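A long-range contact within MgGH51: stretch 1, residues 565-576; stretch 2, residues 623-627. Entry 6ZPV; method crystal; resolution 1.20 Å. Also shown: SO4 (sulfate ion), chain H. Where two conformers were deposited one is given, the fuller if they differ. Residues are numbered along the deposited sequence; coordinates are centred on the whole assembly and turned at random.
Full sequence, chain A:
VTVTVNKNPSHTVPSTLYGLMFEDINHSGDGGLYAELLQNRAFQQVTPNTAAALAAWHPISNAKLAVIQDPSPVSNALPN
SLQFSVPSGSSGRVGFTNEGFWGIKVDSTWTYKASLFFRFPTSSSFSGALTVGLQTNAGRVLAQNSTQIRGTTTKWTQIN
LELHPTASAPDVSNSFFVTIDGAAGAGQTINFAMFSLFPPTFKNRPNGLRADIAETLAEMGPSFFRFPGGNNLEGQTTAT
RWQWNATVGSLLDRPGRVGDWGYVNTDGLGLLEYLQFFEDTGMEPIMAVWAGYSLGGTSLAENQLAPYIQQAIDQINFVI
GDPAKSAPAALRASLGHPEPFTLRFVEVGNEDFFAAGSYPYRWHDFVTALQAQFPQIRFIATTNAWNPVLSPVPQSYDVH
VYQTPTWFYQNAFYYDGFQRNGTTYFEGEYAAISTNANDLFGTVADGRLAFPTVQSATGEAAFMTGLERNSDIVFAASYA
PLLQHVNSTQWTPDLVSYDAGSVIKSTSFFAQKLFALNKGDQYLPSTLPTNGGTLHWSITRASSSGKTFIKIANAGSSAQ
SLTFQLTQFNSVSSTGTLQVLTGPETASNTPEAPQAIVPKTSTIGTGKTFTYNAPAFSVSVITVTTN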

# COMPACT_ATOMS: atom_id res chain seq x y z
N GLN A 565 7.22 36.72 13.05
CA GLN A 565 7.90 37.40 14.17
C GLN A 565 8.44 36.33 15.10
O GLN A 565 7.66 35.64 15.78
CB GLN A 565 6.96 38.36 14.89
CG GLN A 565 6.52 39.52 14.07
CD GLN A 565 7.57 40.55 13.76
OE1 GLN A 565 8.70 40.41 14.22
NE2 GLN A 565 7.16 41.64 13.12
N LEU A 566 9.75 36.20 15.12
CA LEU A 566 10.52 35.23 15.92
C LEU A 566 11.41 36.00 16.91
O LEU A 566 12.45 35.44 17.40
CB LEU A 566 11.35 34.32 15.02
CG LEU A 566 10.55 33.20 14.32
CD1 LEU A 566 9.72 33.72 13.20
CD2 LEU A 566 11.46 32.13 13.86
N THR A 567 11.00 37.21 17.31
CA THR A 567 11.83 38.02 18.21
C THR A 567 11.90 37.43 19.63
O THR A 567 12.79 37.87 20.38
CB THR A 567 11.27 39.43 18.25
OG1 THR A 567 9.93 39.42 18.67
CG2 THR A 567 11.43 40.11 16.90
N GLN A 568 11.05 36.49 20.02
CA GLN A 568 11.17 35.88 21.36
C GLN A 568 12.44 35.02 21.46
O GLN A 568 12.91 34.75 22.58
CB GLN A 568 9.95 34.99 21.68
CG GLN A 568 8.70 35.83 21.89
CD GLN A 568 7.51 34.94 22.16
OE1 GLN A 568 7.66 33.80 22.67
NE2 GLN A 568 6.32 35.48 21.84
N PHE A 569 12.90 34.48 20.35
CA PHE A 569 14.06 33.57 20.35
C PHE A 569 15.34 34.34 20.66
O PHE A 569 15.47 35.57 20.44
CB PHE A 569 14.17 32.83 19.02
CG PHE A 569 13.02 31.87 18.74
CD1 PHE A 569 11.79 32.29 18.20
CD2 PHE A 569 13.10 30.58 19.14
CE1 PHE A 569 10.71 31.45 18.06
CE2 PHE A 569 12.02 29.70 18.93
CZ PHE A 569 10.84 30.14 18.35
N ASN A 570 16.32 33.62 21.16
CA ASN A 570 17.70 34.14 21.33
C ASN A 570 18.36 34.41 19.98
O ASN A 570 18.99 35.51 19.80
CB ASN A 570 18.54 33.16 22.12
CG ASN A 570 18.00 33.02 23.52
OD1 ASN A 570 17.88 34.01 24.21
ND2 ASN A 570 17.64 31.82 23.91
N SER A 571 18.29 33.44 19.11
CA SER A 571 18.92 33.54 17.77
C SER A 571 18.04 32.91 16.72
O SER A 571 17.37 31.86 17.01
CB SER A 571 20.25 32.96 17.74
OG SER A 571 20.20 31.61 18.07
N VAL A 572 18.06 33.45 15.51
CA VAL A 572 17.40 32.85 14.32
C VAL A 572 18.44 32.99 13.20
O VAL A 572 19.08 34.08 13.01
CB VAL A 572 16.10 33.55 13.93
CG1 VAL A 572 15.46 32.98 12.66
CG2 VAL A 572 15.14 33.56 15.10
N SER A 573 18.61 31.96 12.41
CA SER A 573 19.50 32.00 11.25
C SER A 573 19.12 33.14 10.32
O SER A 573 17.99 33.52 10.19
CB SER A 573 19.49 30.67 10.56
OG SER A 573 18.20 30.26 10.12
N SER A 574 20.16 33.67 9.64
CA SER A 574 20.04 34.79 8.69
C SER A 574 19.51 34.35 7.34
O SER A 574 19.16 35.21 6.53
CB SER A 574 21.41 35.51 8.55
OG SER A 574 21.66 36.15 9.81
N THR A 575 19.59 33.04 7.06
CA THR A 575 19.01 32.44 5.86
C THR A 575 18.22 31.20 6.25
O THR A 575 18.38 30.67 7.36
CB THR A 575 20.10 32.06 4.83
OG1 THR A 575 20.93 31.04 5.40
CG2 THR A 575 20.92 33.24 4.38
N GLY A 576 17.34 30.80 5.38
CA GLY A 576 16.54 29.59 5.54
C GLY A 576 16.31 28.94 4.17
O GLY A 576 16.60 29.59 3.12
S SO4 H . 23.73 32.67 10.86
O1 SO4 H . 23.28 32.05 12.07
O2 SO4 H . 22.75 32.30 9.83
O3 SO4 H . 23.53 34.09 11.06
O4 SO4 H . 25.09 32.48 10.66
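Stretch 2 623-627: TVTTN

Backbone hydrogen bonds join the C-terminal residues to stretch 1: Ser571 N to Asn627 O (3.1 Å), Asn627 N to Ser571 O (3.0 Å) and Ser573 N to Thr625 O (2.9 Å). The next rung is taken by a side chain, for Thr625 N donates to Ser573 OG (3.0 Å), whose own proton goes to Thr575 O (2.8 Å). The terminal carboxylate is held at both oxygens: Asn570 ND2 donates to Asn627 OXT (3.0 Å), and Asn570 N adds a weak bond to Asn627 O (2.9 Å, 120°). These bonds fix an extended, antiparallel register from Ser571 to Ser573, with Asn627 beside Ser571, Thr626 beside Val572 (CA-CA 4.5 Å, a single beta bridge) and Thr625 beside Ser573; stretch 1 then takes two extra residues, Ser574 and Thr575, before Gly576 comes beside Val624 (CA-CA 4.6 Å). Between the rungs, Thr626 CA approaches Ser571 O and Val572 CA approaches Thr625 O, each at 3.3 Å in CA-H...O geometry. A water links Ser571 OG (3.0 Å) with Thr625 O (3.1 Å), donating to the latter. Apolar packing completes the contact. Thr626 CG2 lies over one face of the Phe569 ring and 3.9 Å from Leu566 CD2, while Val624 CG2 meets Val572 CG1 at 4.2 Å. Gly576 CA sits 3.0 Å from Thr623 O, where an ideal CB would clash with that oxygen and with Val624 CG1.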

# COMPACT_ATOMS: atom_id res chain seq x y z
N THR A 623 12.42 26.58 6.41
CA THR A 623 13.23 25.98 7.48
C THR A 623 14.31 26.97 7.89
O THR A 623 15.15 27.36 7.04
CB THR A 623 13.84 24.66 7.04
OG1 THR A 623 12.80 23.78 6.58
CG2 THR A 623 14.60 24.00 8.17
N VAL A 624 14.33 27.32 9.15
CA VAL A 624 15.38 28.18 9.75
C VAL A 624 15.96 27.43 10.95
O VAL A 624 15.40 26.41 11.38
CB VAL A 624 14.78 29.55 10.16
CG1 VAL A 624 14.38 30.31 8.92
CG2 VAL A 624 13.66 29.47 11.17
N THR A 625 17.03 27.93 11.51
CA THR A 625 17.57 27.43 12.79
C THR A 625 17.20 28.45 13.87
O THR A 625 17.48 29.63 13.70
CB THR A 625 19.04 27.11 12.71
OG1 THR A 625 19.24 26.15 11.67
CG2 THR A 625 19.55 26.55 14.00
N THR A 626 16.69 27.96 15.01
CA THR A 626 16.36 28.84 16.16
C THR A 626 16.97 28.26 17.44
O THR A 626 17.07 27.04 17.57
CB THR A 626 14.86 29.04 16.34
OG1 THR A 626 14.26 27.81 16.74
CG2 THR A 626 14.20 29.58 15.10
N ASN A 627 17.27 29.15 18.37
CA ASN A 627 17.66 28.76 19.75
C ASN A 627 17.20 29.87 20.70
O ASN A 627 16.86 30.97 20.25
CB ASN A 627 19.16 28.40 19.89
CG ASN A 627 19.66 27.17 19.12
OD1 ASN A 627 19.55 26.04 19.63
ND2 ASN A 627 20.29 27.37 17.94
OXT ASN A 627 17.20 29.64 21.94
O HOH W 1 20.01 30.30 15.37